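PDB 4ZEJ: metallo-beta-lactamase from Pseudomonas stutzeri, which probably hydrolyses beta-lactam antibiotics to substituted beta-amino acids, using zinc ions bound in its active site. Local coordinates for residues A[92-97]-A[113-118]; A[6-11]-A[56-61]. All coordinates share one frame; numbering follows the deposited sequence.

Interaction 1: residues A[92-97]-A[113-118]; sequences SISTYA and AKYTLK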
loop_
_atom_site.group_PDB
_atom_site.type_symbol
_atom_site.label_atom_id
_atom_site.label_comp_id
_atom_site.label_asym_id
_atom_site.label_seq_id
_atom_site.Cartn_x
_atom_site.Cartn_y
_atom_site.Cartn_z
ATOM N N SER A 92 6.359 18.895 6.260
ATOM C CA SER A 92 4.986 19.446 6.337
ATOM C C SER A 92 3.995 18.869 5.312
ATOM O O SER A 92 3.017 19.533 4.948
ATOM C CB SER A 92 5.002 20.983 6.273
ATOM O OG SER A 92 6.025 21.497 7.101
ATOM N N ILE A 93 4.245 17.630 4.873
ATOM C CA ILE A 93 3.370 16.924 3.943
ATOM C C ILE A 93 2.462 16.014 4.773
ATOM O O ILE A 93 2.956 15.194 5.534
ATOM C CB ILE A 93 4.179 16.090 2.926
ATOM C CG1 ILE A 93 5.024 17.010 2.036
ATOM C CG2 ILE A 93 3.249 15.221 2.078
ATOM C CD1 ILE A 93 6.174 16.319 1.331
ATOM N N SER A 94 1.144 16.167 4.620
ATOM C CA SER A 94 0.170 15.420 5.431
ATOM C C SER A 94 0.297 13.905 5.253
ATOM O O SER A 94 0.327 13.414 4.136
ATOM C CB SER A 94 -1.262 15.839 5.073
ATOM O OG SER A 94 -1.468 17.226 5.282
ATOM N N THR A 95 0.350 13.178 6.360
ATOM C CA THR A 95 0.406 11.728 6.342
ATOM C C THR A 95 -0.832 11.180 7.032
ATOM O O THR A 95 -1.327 11.776 8.008
ATOM C CB THR A 95 1.657 11.213 7.061
ATOM O OG1 THR A 95 1.699 11.772 8.374
ATOM C CG2 THR A 95 2.938 11.593 6.296
ATOM N N TYR A 96 -1.333 10.060 6.509
ATOM C CA TYR A 96 -2.562 9.416 6.972
ATOM C C TYR A 96 -2.314 7.936 7.204
ATOM O O TYR A 96 -1.575 7.285 6.457
ATOM C CB TYR A 96 -3.686 9.536 5.937
ATOM C CG TYR A 96 -4.162 10.934 5.687
ATOM C CD1 TYR A 96 -3.528 11.754 4.758
ATOM C CD2 TYR A 96 -5.253 11.451 6.384
ATOM C CE1 TYR A 96 -3.956 13.055 4.538
ATOM C CE2 TYR A 96 -5.686 12.747 6.172
ATOM C CZ TYR A 96 -5.037 13.541 5.247
ATOM O OH TYR A 96 -5.474 14.824 5.035
ATOM N N ALA A 97 -2.968 7.412 8.227
ATOM C CA ALA A 97 -3.028 5.988 8.482
ATOM C C ALA A 97 -4.254 5.717 9.340
ATOM O O ALA A 97 -4.801 6.644 9.962
ATOM C CB ALA A 97 -1.772 5.516 9.191
ATOM N N ALA A 113 1.523 8.503 11.649
ATOM C CA ALA A 113 0.970 9.442 10.676
ATOM C C ALA A 113 0.343 10.623 11.431
ATOM O O ALA A 113 -0.086 10.473 12.571
ATOM C CB ALA A 113 -0.060 8.756 9.787
ATOM N N LYS A 114 0.342 11.797 10.813
ATOM C CA LYS A 114 -0.186 13.005 11.467
ATOM C C LYS A 114 -1.699 12.924 11.663
ATOM O O LYS A 114 -2.225 13.433 12.654
ATOM C CB LYS A 114 0.185 14.272 10.693
ATOM C CG LYS A 114 -0.414 15.547 11.279
ATOM C CD LYS A 114 0.071 16.810 10.594
ATOM C CE LYS A 114 -0.621 18.030 11.177
ATOM N NZ LYS A 114 -0.750 19.113 10.167
ATOM N N TYR A 115 -2.389 12.319 10.703
ATOM C CA TYR A 115 -3.840 12.182 10.740
ATOM C C TYR A 115 -4.265 10.719 10.787
ATOM O O TYR A 115 -3.625 9.844 10.175
ATOM C CB TYR A 115 -4.451 12.837 9.511
ATOM C CG TYR A 115 -4.151 14.309 9.400
ATOM C CD1 TYR A 115 -4.765 15.224 10.247
ATOM C CD2 TYR A 115 -3.256 14.792 8.447
ATOM C CE1 TYR A 115 -4.498 16.577 10.153
ATOM C CE2 TYR A 115 -2.981 16.148 8.343
ATOM C CZ TYR A 115 -3.607 17.037 9.200
ATOM O OH TYR A 115 -3.354 18.386 9.116
ATOM N N THR A 116 -5.367 10.472 11.490
ATOM C CA THR A 116 -5.895 9.127 11.693
ATOM C C THR A 116 -7.214 8.957 10.936
ATOM O O THR A 116 -8.099 9.815 11.021
ATOM C CB THR A 116 -6.078 8.834 13.198
ATOM O OG1 THR A 116 -4.796 8.857 13.838
ATOM C CG2 THR A 116 -6.695 7.470 13.427
ATOM N N LEU A 117 -7.327 7.851 10.200
ATOM C CA LEU A 117 -8.562 7.453 9.520
ATOM C C LEU A 117 -9.347 6.506 10.429
ATOM O O LEU A 117 -8.837 5.469 10.835
ATOM C CB LEU A 117 -8.238 6.764 8.187
ATOM C CG LEU A 117 -7.456 7.617 7.183
ATOM C CD1 LEU A 117 -6.956 6.777 6.021
ATOM C CD2 LEU A 117 -8.282 8.792 6.686
ATOM N N LYS A 118 -10.587 6.865 10.749
ATOM C CA LYS A 118 -11.402 6.085 11.684
ATOM C C LYS A 118 -12.394 5.187 10.962
ATOM O O LYS A 118 -12.771 5.448 9.814
ATOM C CB LYS A 118 -12.164 7.007 12.633
ATOM C CG LYS A 118 -11.297 7.732 13.652
ATOM C CD LYS A 118 -10.595 8.947 13.063
ATOM C CE LYS A 118 -10.197 9.947 14.142
ATOM N NZ LYS A 118 -9.265 10.996 13.629
HETATM O O HOH W 1 -0.093 18.981 7.170
#

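Interaction 2: residues A[6-11]-A[56-61]; sequences LRIEKV and ETLVHW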
loop_
_atom_site.group_PDB
_atom_site.type_symbol
_atom_site.label_atom_id
_atom_site.label_comp_id
_atom_site.label_asym_id
_atom_site.label_seq_id
_atom_site.Cartn_x
_atom_site.Cartn_y
_atom_site.Cartn_z
ATOM N N LEU A 6 14.856 4.387 -6.532
ATOM C CA LEU A 6 13.421 4.375 -6.815
ATOM C C LEU A 6 13.191 4.526 -8.307
ATOM O O LEU A 6 13.930 5.253 -8.976
ATOM C CB LEU A 6 12.732 5.566 -6.114
ATOM C CG LEU A 6 11.205 5.691 -6.303
ATOM C CD1 LEU A 6 10.409 5.379 -5.058
ATOM C CD2 LEU A 6 10.851 7.080 -6.784
ATOM N N ARG A 7 12.155 3.882 -8.822
ATOM C CA ARG A 7 11.657 4.217 -10.157
ATOM C C ARG A 7 10.153 4.427 -10.146
ATOM O O ARG A 7 9.457 3.989 -9.227
ATOM C CB ARG A 7 12.089 3.184 -11.193
ATOM C CG ARG A 7 11.551 1.810 -10.922
ATOM C CD ARG A 7 12.012 0.863 -12.013
ATOM N NE ARG A 7 11.298 -0.391 -11.948
ATOM C CZ ARG A 7 11.607 -1.426 -11.165
ATOM N NH1 ARG A 7 12.626 -1.377 -10.306
ATOM N NH2 ARG A 7 10.868 -2.526 -11.245
ATOM N N ILE A 8 9.681 5.179 -11.136
ATOM C CA ILE A 8 8.275 5.550 -11.248
ATOM C C ILE A 8 7.832 5.229 -12.656
ATOM O O ILE A 8 8.457 5.681 -13.613
ATOM C CB ILE A 8 8.046 7.045 -10.930
ATOM C CG1 ILE A 8 8.580 7.394 -9.534
ATOM C CG2 ILE A 8 6.555 7.370 -10.963
ATOM C CD1 ILE A 8 8.801 8.876 -9.311
ATOM N N GLU A 9 6.765 4.444 -12.786
ATOM C CA GLU A 9 6.308 3.975 -14.091
ATOM C C GLU A 9 4.789 4.120 -14.193
ATOM O O GLU A 9 4.075 3.916 -13.211
ATOM C CB GLU A 9 6.812 2.524 -14.299
ATOM C CG GLU A 9 8.330 2.479 -14.567
ATOM C CD GLU A 9 8.991 1.125 -14.370
ATOM O OE1 GLU A 9 8.908 0.585 -13.265
ATOM O OE2 GLU A 9 9.657 0.619 -15.314
ATOM N N LYS A 10 4.288 4.500 -15.367
ATOM C CA LYS A 10 2.846 4.700 -15.546
ATOM C C LYS A 10 2.111 3.360 -15.610
ATOM O O LYS A 10 2.546 2.463 -16.321
ATOM C CB LYS A 10 2.575 5.491 -16.828
ATOM C CG LYS A 10 1.132 5.951 -16.999
ATOM C CD LYS A 10 1.015 6.846 -18.219
ATOM C CE LYS A 10 -0.419 7.181 -18.568
ATOM N NZ LYS A 10 -0.479 7.963 -19.840
ATOM N N VAL A 11 0.999 3.239 -14.888
ATOM C CA VAL A 11 0.101 2.072 -14.976
ATOM C C VAL A 11 -0.991 2.351 -16.013
ATOM O O VAL A 11 -1.231 1.561 -16.926
ATOM C CB VAL A 11 -0.553 1.756 -13.609
ATOM C CG1 VAL A 11 -1.508 0.572 -13.716
ATOM C CG2 VAL A 11 0.521 1.495 -12.561
ATOM N N GLU A 56 12.242 11.151 -0.668
ATOM C CA GLU A 56 12.650 12.450 -1.220
ATOM C C GLU A 56 12.610 12.487 -2.755
ATOM O O GLU A 56 12.100 13.445 -3.344
ATOM C CB GLU A 56 14.029 12.855 -0.698
ATOM C CG GLU A 56 14.455 14.235 -1.182
ATOM C CD GLU A 56 15.598 14.873 -0.400
ATOM O OE1 GLU A 56 15.902 14.473 0.742
ATOM O OE2 GLU A 56 16.180 15.834 -0.935
ATOM N N THR A 57 13.136 11.448 -3.397
ATOM C CA THR A 57 13.105 11.350 -4.858
ATOM C C THR A 57 11.685 11.413 -5.421
ATOM O O THR A 57 11.423 12.169 -6.357
ATOM C CB THR A 57 13.797 10.075 -5.339
ATOM O OG1 THR A 57 15.145 10.090 -4.859
ATOM C CG2 THR A 57 13.810 9.995 -6.866
ATOM N N LEU A 58 10.786 10.632 -4.825
ATOM C CA LEU A 58 9.394 10.594 -5.213
ATOM C C LEU A 58 8.719 11.961 -5.073
ATOM O O LEU A 58 8.028 12.413 -5.999
ATOM C CB LEU A 58 8.642 9.571 -4.357
ATOM C CG LEU A 58 7.143 9.422 -4.639
ATOM C CD1 LEU A 58 6.951 8.878 -6.046
ATOM C CD2 LEU A 58 6.460 8.544 -3.596
ATOM N N VAL A 59 8.914 12.604 -3.925
ATOM C CA VAL A 59 8.312 13.928 -3.671
ATOM C C VAL A 59 8.866 14.981 -4.652
ATOM O O VAL A 59 8.114 15.813 -5.185
ATOM C CB VAL A 59 8.487 14.342 -2.189
ATOM C CG1 VAL A 59 8.054 15.777 -1.945
ATOM C CG2 VAL A 59 7.683 13.411 -1.278
ATOM N N HIS A 60 10.167 14.928 -4.914
ATOM C CA HIS A 60 10.784 15.815 -5.900
ATOM C C HIS A 60 10.195 15.628 -7.289
ATOM O O HIS A 60 9.987 16.605 -7.998
ATOM C CB HIS A 60 12.304 15.613 -5.946
ATOM C CG HIS A 60 13.023 16.227 -4.795
ATOM N ND1 HIS A 60 14.348 16.601 -4.857
ATOM C CD2 HIS A 60 12.587 16.592 -3.566
ATOM C CE1 HIS A 60 14.701 17.148 -3.708
ATOM N NE2 HIS A 60 13.652 17.145 -2.907
ATOM N N TRP A 61 9.931 14.379 -7.674
ATOM C CA TRP A 61 9.327 14.087 -8.971
ATOM C C TRP A 61 7.921 14.688 -9.079
ATOM O O TRP A 61 7.579 15.293 -10.105
ATOM C CB TRP A 61 9.308 12.573 -9.236
ATOM C CG TRP A 61 8.649 12.159 -10.545
ATOM C CD1 TRP A 61 9.251 12.025 -11.761
ATOM C CD2 TRP A 61 7.274 11.804 -10.737
ATOM N NE1 TRP A 61 8.336 11.622 -12.702
ATOM C CE2 TRP A 61 7.113 11.478 -12.101
ATOM C CE3 TRP A 61 6.155 11.755 -9.895
ATOM C CZ2 TRP A 61 5.877 11.100 -12.643
ATOM C CZ3 TRP A 61 4.922 11.378 -10.433
ATOM C CH2 TRP A 61 4.797 11.049 -11.797
HETATM O O HOH W 2 16.087 7.358 -5.301
#

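Interaction 1: residues A[92-97]-A[113-118]
Two short strands, 95-97 and 115-117, run side by side in parallel, their directions 31° apart. Three main-chain hydrogen bonds join them. Y115 N donates to T95 O at 2.9 Å, and A97 N returns a bond to Y115 O at 3.2 Å. L117 N then reaches A97 O at 2.8 Å, from above the carbonyl plane. Y115 thus bonds through both its N and its O. A fourth bond extends the ladder by way of a side chain: K114 N donates to T95 OG1 at 2.8 Å, nearly straight at 166°. The first torsion of T95 sets OG1 between backbone N and carbonyl carbon, beside the incoming chain. T95 OG1 also bonds to N89 OD1, so this buried hydroxyl is gripped twice.

Y96 and Y115 share one face of the sheet and point the same way. Their ring centroids are 5.2 Å apart and their planes 26° apart. The rings are slid along each other and barely overlap. Y115 CD2 lies over the rim of one Y96 face, and Y96 CD2 meets Y115 CB at 3.5 Å. L117 CD2 also reaches Y96 CD2, its side chain crossing at about a right angle.

K114, extended beyond CG, lays that carbon over the centre of a Y115 face. Its NZ donates to Y115 OH and, through a water, is linked to S94 OG at the ring edge. On the face opposite the two tyrosines, A97 CB packs on A113 CB at 3.7 Å.

N102 of helix 99-107 holds A113 N through OD1 and touches A97. Strand 68-73 flanks strand 95-98. The arrangement is a parallel beta-alpha-beta crossover, strand 95-98, helix 99-107 and strand 115-117, at one edge of a metallo-beta-lactamase sheet.

Interaction 2: residues A[6-11]-A[56-61]
This is an apolar strand-to-helix contact near the surface. The start of edge strand 7-12 packs on helix 52-64, which lies against the larger sheet. I8 carries most of the contact. The I8 side chain leaves the strand toward the helix. The I8 and W61 side chains reach toward each other, and I8 CD1 ends over one face of the indole, 3.5 Å from W61 CG. This is a CH-pi contact: I8 CD1 is 3.8 Å from the centroid of the W61 five-membered ring, 25° off the ring normal. The second branch, I8 CG2, approaches the six-membered ring at W61 CZ2, 4.1 Å away. W61 has CG anti to its backbone N (chi1 178°), and F16 of strand 15-24 meets it edge-to-face.

L58, almost one turn before W61, is the second wall. Its CD1 touches I8 CD1 at 3.8 Å, the two side chains crossing at about a right angle. L6 joins in through one methyl. L6 CD2 rests 4.1 Å from L58 CB and also meets T57 CG2.

T57 OG1 is hydrogen-bonded to R53 O one turn back in the helix, with a water also at hydrogen-bonding distance. L6 N gives that water a weak bond.

Along L6 to E9 the side chains alternate: L6 and I8 point to the helix, R7 and E9 away from it, with a salt bridge from R7 NE to E9 OE1 at 2.9 Å. The contact joins a helix to the N-terminal edge strand of the larger sheet, as in the alpha-beta/beta-alpha sandwich of metallo-beta-lactamases.

How the interactions relate
The two contacts are centred about 21 Å apart and come in series along the chain. Interaction 2 closes at helix 52-64 before interaction 1 opens at residue 92. Both reach the seven-stranded mixed sheet and involve its two outermost strands, 7-12 and 115-117. They meet at one point, where I93 CD1 packs on V59 CG1 at 3.8 Å. Helix 52-64 therefore borders both the first strand and the approach to strand 95-98. Between the contacts in sequence lie strand 68-73 and three of the six zinc ligands, H76, H78 and D80. Together they mark both edges of the sheet that carries this metal-binding segment.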